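Lipid-transfer protein (Thermomonospora curvata, PDB 6OK1) is of unknown function but is probably a lipid-transfer protein of the thiolase superfamily, with an N-terminal thiolase domain and a thiolase-like C-terminal domain. Local coordinates at residues L35-D40 and G221-V226; S46-L51 and A102-C107. All coordinates share one frame; numbering follows the deposited sequence.

Interaction 1 (L35-D40 and G221-V226); sequences LAAIAD and GQALVV
Ala-37 of helix 35-40 sits over the backbone of strand 221-226, its CA 5.8 Å from that of Leu-224, and the two segment axes come within 7.2 Å while crossing at -35°. No hydrogen bond joins the segments. The contact is apolar and fully buried. Ala-37 CB carries most of the contact. It lies between the side chains of Ala-223 and Val-225, which share one face of the strand. The CB atoms of Ala-37 and Ala-223 meet at 3.8 Å. On the Val-225 side, Ala-37 CB touches the CG2 methyl at 3.7 Å. That methyl lies anti to its own carbonyl carbon, with CG1 anti to the backbone N (chi1 174°). Val-225 CG2 also packs against the helix backbone, 3.5 Å from Ala-37 O. Ile-38 adds a looser contact, its CG1 at 4.3 Å from Val-225 CG2. With only alanine methyls between them at Ala-223, the backbones can sit close. Leu-224 points to the opposite face, where it packs on Ile-351 of helix 348-359. Gln-222 also turns to that helix, and its NE2 donates to Ala-223 O at 3.2 Å. At the helix end, Asp-40 forms a salt bridge with Arg-359. A mixed sheet with a helix on each face is one helix-sheet-helix part of the five-layered alpha-beta-alpha-beta-alpha thiolase fold.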
ATOM      1  N   LEU A  35     -11.087  -0.471 -18.206  1.00 27.30           N
ATOM      2  CA  LEU A  35     -12.264  -0.650 -19.063  1.00 30.66           C
ATOM      3  C   LEU A  35     -12.022  -1.700 -20.141  1.00 27.32           C
ATOM      4  O   LEU A  35     -12.937  -2.464 -20.485  1.00 28.92           O
ATOM      5  CB  LEU A  35     -12.667   0.685 -19.696  1.00 24.91           C
ATOM      6  CG  LEU A  35     -13.319   1.659 -18.701  1.00 25.31           C
ATOM      7  CD1 LEU A  35     -13.592   3.006 -19.365  1.00 33.45           C
ATOM      8  CD2 LEU A  35     -14.625   1.106 -18.115  1.00 28.62           C
ATOM      9  N   ALA A  36     -10.815  -1.736 -20.709  1.00 27.76           N
ATOM     10  CA  ALA A  36     -10.519  -2.715 -21.751  1.00 33.49           C
ATOM     11  C   ALA A  36     -10.582  -4.131 -21.200  1.00 35.63           C
ATOM     12  O   ALA A  36     -11.120  -5.032 -21.854  1.00 28.79           O
ATOM     13  CB  ALA A  36      -9.152  -2.430 -22.376  1.00 29.41           C
ATOM     14  N   ALA A  37     -10.066  -4.344 -19.981  1.00 26.75           N
ATOM     15  CA  ALA A  37     -10.078  -5.680 -19.381  1.00 24.17           C
ATOM     16  C   ALA A  37     -11.502  -6.110 -19.035  1.00 28.72           C
ATOM     17  O   ALA A  37     -11.891  -7.261 -19.270  1.00 28.02           O
ATOM     18  CB  ALA A  37      -9.195  -5.712 -18.132  1.00 26.22           C
ATOM     19  N   ILE A  38     -12.300  -5.175 -18.527  1.00 23.74           N
ATOM     20  CA  ILE A  38     -13.693  -5.443 -18.200  1.00 25.81           C
ATOM     21  C   ILE A  38     -14.445  -5.874 -19.454  1.00 28.27           C
ATOM     22  O   ILE A  38     -15.174  -6.876 -19.457  1.00 27.99           O
ATOM     23  CB  ILE A  38     -14.319  -4.192 -17.556  1.00 27.62           C
ATOM     24  CG1 ILE A  38     -13.714  -3.950 -16.156  1.00 26.44           C
ATOM     25  CG2 ILE A  38     -15.837  -4.306 -17.473  1.00 36.54           C
ATOM     26  CD1 ILE A  38     -14.022  -2.580 -15.537  1.00 25.77           C
ATOM     27  N   ALA A  39     -14.290  -5.108 -20.533  1.00 30.65           N
ATOM     28  CA  ALA A  39     -14.940  -5.460 -21.795  1.00 28.14           C
ATOM     29  C   ALA A  39     -14.439  -6.802 -22.309  1.00 33.29           C
ATOM     30  O   ALA A  39     -15.211  -7.595 -22.861  1.00 32.01           O
ATOM     31  CB  ALA A  39     -14.695  -4.365 -22.826  1.00 30.22           C
ATOM     32  N   ASP A  40     -13.151  -7.076 -22.132  1.00 31.52           N
ATOM     33  CA  ASP A  40     -12.587  -8.341 -22.585  1.00 33.35           C
ATOM     34  C   ASP A  40     -13.214  -9.516 -21.855  1.00 36.69           C
ATOM     35  O   ASP A  40     -13.340 -10.604 -22.429  1.00 31.56           O
ATOM     36  CB  ASP A  40     -11.075  -8.347 -22.369  1.00 30.08           C
ATOM     37  CG  ASP A  40     -10.394  -9.517 -23.047  1.00 35.50           C
ATOM     38  OD1 ASP A  40     -10.490  -9.637 -24.286  1.00 31.62           O
ATOM     39  OD2 ASP A  40      -9.750 -10.318 -22.346  1.00 28.46           O
ATOM     40  N   GLY A 221      -0.424   1.149 -19.347  1.00 22.65           N
ATOM     41  CA  GLY A 221      -1.266   0.553 -18.305  1.00 20.98           C
ATOM     42  C   GLY A 221      -1.693  -0.852 -18.673  1.00 21.35           C
ATOM     43  O   GLY A 221      -1.849  -1.191 -19.848  1.00 23.41           O
ATOM     44  N   GLN A 222      -1.859  -1.687 -17.636  1.00 21.39           N
ATOM     45  CA  GLN A 222      -2.252  -3.085 -17.777  1.00 20.81           C
ATOM     46  C   GLN A 222      -3.276  -3.418 -16.704  1.00 24.36           C
ATOM     47  O   GLN A 222      -3.089  -3.059 -15.534  1.00 22.68           O
ATOM     48  CB  GLN A 222      -1.049  -4.021 -17.642  1.00 21.85           C
ATOM     49  CG  GLN A 222      -1.374  -5.492 -17.688  1.00 19.42           C
ATOM     50  CD  GLN A 222      -1.659  -5.982 -19.100  1.00 20.67           C
ATOM     51  OE1 GLN A 222      -0.783  -5.954 -19.968  1.00 24.09           O
ATOM     52  NE2 GLN A 222      -2.872  -6.477 -19.315  1.00 25.06           N
ATOM     53  N   ALA A 223      -4.334  -4.144 -17.092  1.00 21.78           N
ATOM     54  CA  ALA A 223      -5.369  -4.551 -16.147  1.00 23.50           C
ATOM     55  C   ALA A 223      -5.768  -5.994 -16.406  1.00 23.83           C
ATOM     56  O   ALA A 223      -5.549  -6.532 -17.487  1.00 23.06           O
ATOM     57  CB  ALA A 223      -6.614  -3.653 -16.230  1.00 25.51           C
ATOM     58  N   LEU A 224      -6.297  -6.630 -15.360  1.00 21.82           N
ATOM     59  CA  LEU A 224      -6.654  -8.049 -15.352  1.00 25.75           C
ATOM     60  C   LEU A 224      -7.940  -8.196 -14.551  1.00 24.38           C
ATOM     61  O   LEU A 224      -8.026  -7.643 -13.456  1.00 23.63           O
ATOM     62  CB  LEU A 224      -5.560  -8.901 -14.693  1.00 23.38           C
ATOM     63  CG  LEU A 224      -4.114  -8.684 -15.147  1.00 27.46           C
ATOM     64  CD1 LEU A 224      -3.147  -9.224 -14.136  1.00 24.78           C
ATOM     65  CD2 LEU A 224      -3.849  -9.345 -16.493  1.00 25.80           C
ATOM     66  N   VAL A 225      -8.912  -8.962 -15.070  1.00 22.81           N
ATOM     67  CA  VAL A 225     -10.199  -9.195 -14.409  1.00 24.67           C
ATOM     68  C   VAL A 225     -10.224 -10.609 -13.838  1.00 23.84           C
ATOM     69  O   VAL A 225     -10.038 -11.587 -14.569  1.00 26.00           O
ATOM     70  CB  VAL A 225     -11.375  -8.999 -15.383  1.00 27.55           C
ATOM     71  CG1 VAL A 225     -12.684  -9.396 -14.723  1.00 28.63           C
ATOM     72  CG2 VAL A 225     -11.443  -7.553 -15.811  1.00 26.14           C
ATOM     73  N   VAL A 226     -10.497 -10.716 -12.540  1.00 23.83           N
ATOM     74  CA  VAL A 226     -10.523 -11.998 -11.840  1.00 23.09           C
ATOM     75  C   VAL A 226     -11.948 -12.233 -11.358  1.00 26.85           C
ATOM     76  O   VAL A 226     -12.564 -11.336 -10.772  1.00 25.95           O
ATOM     77  CB  VAL A 226      -9.522 -11.998 -10.665  1.00 24.34           C
ATOM     78  CG1 VAL A 226      -9.588 -13.315  -9.842  1.00 26.94           C
ATOM     79  CG2 VAL A 226      -8.088 -11.791 -11.191  1.00 25.78           C
TER

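Interaction 2 (S46-L51 and A102-C107); sequences SDVDGL and AEVVVC. With NA (sodium ion), chain E.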
ATOM      1  N   SER A  46     -20.160  -1.681 -13.765  1.00 29.96           N
ATOM      2  CA  SER A  46     -20.970  -1.840 -12.559  1.00 28.47           C
ATOM      3  C   SER A  46     -20.875  -3.240 -11.968  1.00 34.66           C
ATOM      4  O   SER A  46     -21.248  -3.437 -10.802  1.00 34.70           O
ATOM      5  CB  SER A  46     -22.439  -1.514 -12.863  1.00 35.45           C
ATOM      6  OG  SER A  46     -22.905  -2.374 -13.887  1.00 36.08           O
ATOM      7  N   ASP A  47     -20.393  -4.214 -12.737  1.00 29.89           N
ATOM      8  CA  ASP A  47     -20.186  -5.555 -12.201  1.00 28.72           C
ATOM      9  C   ASP A  47     -19.001  -5.619 -11.228  1.00 28.68           C
ATOM     10  O   ASP A  47     -18.962  -6.514 -10.377  1.00 27.86           O
ATOM     11  CB  ASP A  47     -19.960  -6.552 -13.337  1.00 33.39           C
ATOM     12  CG  ASP A  47     -21.172  -6.703 -14.241  1.00 35.37           C
ATOM     13  OD1 ASP A  47     -22.294  -6.637 -13.717  1.00 35.06           O
ATOM     14  OD2 ASP A  47     -20.995  -6.890 -15.462  1.00 32.49           O
ATOM     15  N   VAL A  48     -18.048  -4.695 -11.338  1.00 26.51           N
ATOM     16  CA  VAL A  48     -16.804  -4.736 -10.555  1.00 21.36           C
ATOM     17  C   VAL A  48     -17.058  -4.322  -9.115  1.00 25.70           C
ATOM     18  O   VAL A  48     -17.608  -3.248  -8.850  1.00 26.20           O
ATOM     19  CB  VAL A  48     -15.744  -3.820 -11.188  1.00 25.98           C
ATOM     20  CG1 VAL A  48     -14.465  -3.811 -10.359  1.00 24.29           C
ATOM     21  CG2 VAL A  48     -15.440  -4.278 -12.601  1.00 30.31           C
ATOM     22  N   ASP A  49     -16.619  -5.149  -8.167  1.00 23.98           N
ATOM     23  CA  ASP A  49     -16.738  -4.779  -6.762  1.00 23.72           C
ATOM     24  C   ASP A  49     -15.401  -4.828  -6.032  1.00 24.31           C
ATOM     25  O   ASP A  49     -15.372  -4.648  -4.803  1.00 23.35           O
ATOM     26  CB  ASP A  49     -17.786  -5.649  -6.051  1.00 22.45           C
ATOM     27  CG  ASP A  49     -17.561  -7.130  -6.212  1.00 27.66           C
ATOM     28  OD1 ASP A  49     -16.520  -7.540  -6.752  1.00 27.11           O
ATOM     29  OD2 ASP A  49     -18.456  -7.903  -5.776  1.00 31.55           O
ATOM     30  N   GLY A  50     -14.303  -5.031  -6.748  1.00 24.54           N
ATOM     31  CA  GLY A  50     -12.987  -5.029  -6.124  1.00 22.74           C
ATOM     32  C   GLY A  50     -11.938  -4.443  -7.042  1.00 21.30           C
ATOM     33  O   GLY A  50     -11.989  -4.608  -8.269  1.00 22.72           O
ATOM     34  N   LEU A  51     -10.951  -3.769  -6.433  1.00 21.97           N
ATOM     35  CA  LEU A  51      -9.811  -3.212  -7.157  1.00 25.78           C
ATOM     36  C   LEU A  51      -8.537  -3.442  -6.358  1.00 22.20           C
ATOM     37  O   LEU A  51      -8.504  -3.156  -5.159  1.00 23.65           O
ATOM     38  CB  LEU A  51      -9.969  -1.706  -7.404  1.00 20.37           C
ATOM     39  CG  LEU A  51     -11.005  -1.294  -8.460  1.00 24.32           C
ATOM     40  CD1 LEU A  51     -11.148   0.233  -8.540  1.00 25.46           C
ATOM     41  CD2 LEU A  51     -10.684  -1.854  -9.837  1.00 23.06           C
ATOM     42  N   ALA A 102     -15.663 -10.575  -2.678  1.00 25.74           N
ATOM     43  CA  ALA A 102     -15.888  -9.894  -3.943  1.00 24.57           C
ATOM     44  C   ALA A 102     -16.191 -10.913  -5.026  1.00 23.88           C
ATOM     45  O   ALA A 102     -15.742 -12.059  -4.966  1.00 28.17           O
ATOM     46  CB  ALA A 102     -14.674  -9.063  -4.378  1.00 27.03           C
ATOM     47  N   GLU A 103     -16.946 -10.475  -6.029  1.00 26.76           N
ATOM     48  CA  GLU A 103     -17.251 -11.315  -7.184  1.00 27.36           C
ATOM     49  C   GLU A 103     -16.427 -10.969  -8.418  1.00 29.17           C
ATOM     50  O   GLU A 103     -16.111 -11.862  -9.210  1.00 25.88           O
ATOM     51  CB  GLU A 103     -18.746 -11.205  -7.508  1.00 28.45           C
ATOM     52  CG  GLU A 103     -19.607 -11.905  -6.444  1.00 36.37           C
ATOM     53  CD  GLU A 103     -21.077 -11.809  -6.731  1.00 70.73           C
ATOM     54  OE1 GLU A 103     -21.552 -10.682  -6.971  1.00 50.58           O
ATOM     55  OE2 GLU A 103     -21.749 -12.861  -6.730  1.00101.30           O
ATOM     56  N   VAL A 104     -16.048  -9.708  -8.597  1.00 24.98           N
ATOM     57  CA  VAL A 104     -15.372  -9.260  -9.816  1.00 22.70           C
ATOM     58  C   VAL A 104     -14.298  -8.260  -9.417  1.00 22.94           C
ATOM     59  O   VAL A 104     -14.619  -7.137  -9.012  1.00 24.04           O
ATOM     60  CB  VAL A 104     -16.338  -8.618 -10.819  1.00 28.36           C
ATOM     61  CG1 VAL A 104     -15.611  -8.219 -12.065  1.00 24.93           C
ATOM     62  CG2 VAL A 104     -17.484  -9.590 -11.165  1.00 28.33           C
ATOM     63  N   VAL A 105     -13.034  -8.655  -9.528  1.00 24.23           N
ATOM     64  CA  VAL A 105     -11.918  -7.852  -9.041  1.00 21.71           C
ATOM     65  C   VAL A 105     -11.048  -7.489 -10.229  1.00 21.90           C
ATOM     66  O   VAL A 105     -10.696  -8.359 -11.033  1.00 25.97           O
ATOM     67  CB  VAL A 105     -11.113  -8.588  -7.963  1.00 24.98           C
ATOM     68  CG1 VAL A 105     -10.022  -7.657  -7.401  1.00 21.94           C
ATOM     69  CG2 VAL A 105     -12.066  -9.085  -6.838  1.00 23.47           C
ATOM     70  N   VAL A 106     -10.690  -6.215 -10.347  1.00 22.18           N
ATOM     71  CA  VAL A 106      -9.741  -5.781 -11.368  1.00 20.41           C
ATOM     72  C   VAL A 106      -8.407  -5.437 -10.720  1.00 23.60           C
ATOM     73  O   VAL A 106      -8.352  -4.637  -9.787  1.00 21.56           O
ATOM     74  CB  VAL A 106     -10.281  -4.593 -12.179  1.00 21.27           C
ATOM     75  CG1 VAL A 106      -9.367  -4.297 -13.334  1.00 24.57           C
ATOM     76  CG2 VAL A 106     -11.693  -4.911 -12.704  1.00 25.96           C
ATOM     77  N   CYS A 107      -7.335  -6.044 -11.222  1.00 22.27           N
ATOM     78  CA  CYS A 107      -5.973  -5.761 -10.802  1.00 19.86           C
ATOM     79  C   CYS A 107      -5.330  -4.887 -11.871  1.00 19.94           C
ATOM     80  O   CYS A 107      -5.451  -5.195 -13.055  1.00 23.94           O
ATOM     81  CB  CYS A 107      -5.172  -7.057 -10.641  1.00 25.53           C
ATOM     82  SG  CYS A 107      -6.006  -8.329  -9.686  1.00 24.49           S
TER
HETATM   83 NA    NA E 501     -19.043  -1.534  -8.117  1.00 27.78          NA
HETATM   84  O   HOH W   1     -20.833  -7.898  -6.558  1.00 46.80           O
HETATM   85  O   HOH W   2     -20.613  -3.188  -7.156  1.00 36.16           O
HETATM   86  O   HOH W   3     -21.163  -0.765  -8.411  1.00 44.74           O
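Asp-49 reaches across to Glu-103 and Val-104 and grips two successive backbone N-H groups with its carboxylate. From CB, Asp-49 CG is set between the backbone N and the carbonyl carbon (chi1 53°) and lies 3.4 Å from Glu-103 N. Asp-49 OD1 accepts from Val-104 N at 2.9 Å in a nearly straight bond, on its syn side but 29° out of the carboxylate plane. OD1 also touches Ala-102 CB and takes a weak second bond from Glu-103 N. Asp-49 OD2 accepts from Glu-103 N at 3.0 Å through its syn lone pair. Asp-49 OD2 and Glu-103 OE1 are like charges 4.3 Å apart, with a water between them whose bonding is doubtful. The Asp-49 backbone N donates to Val-104 O at 2.9 Å. Parallel pairing follows, with Val-106 N donating to Gly-50 O. Val-48 CG1 packs on Val-106 CG2 at 3.8 Å, and Leu-51 CD2 on Val-106 CB at 3.6 Å. Val-48 O binds the sodium ion at 2.4 Å, together with Ile-70 O, Glu-72 O and two waters. Strand 50-54 runs between strands 75-79 and 104-112. Helix 26-40 covers the Val-48 and Val-106 side, and helix 86-98 covers Val-105 on the other face.

From the N terminus, strand 8-15 is followed by helix 26-40, and a loop then leads to strand 50-54. The chain runs on through helix 61-68, strand 75-79 and helix 86-98 before strand 104-112 returns beside strand 50-54. Interaction 2 closes this shorter loop. Interaction 1 closes much later, when strand 219-228 arrives under helix 26-40. Its loop therefore encloses that of interaction 2, and the two do not cross. Strands 104-112 and 219-228 are antiparallel neighbours, probably hydrogen-bonded from Val-226 N to Val-105 O at 2.8 Å. Ile-38 CD1 also packs on Val-48 CG2 at 3.7 Å. Interaction 1 ties helix 26-40 to strand 219-228, interaction 2 pairs strands 50-54 and 104-112, and all three strands are adjacent in one sheet.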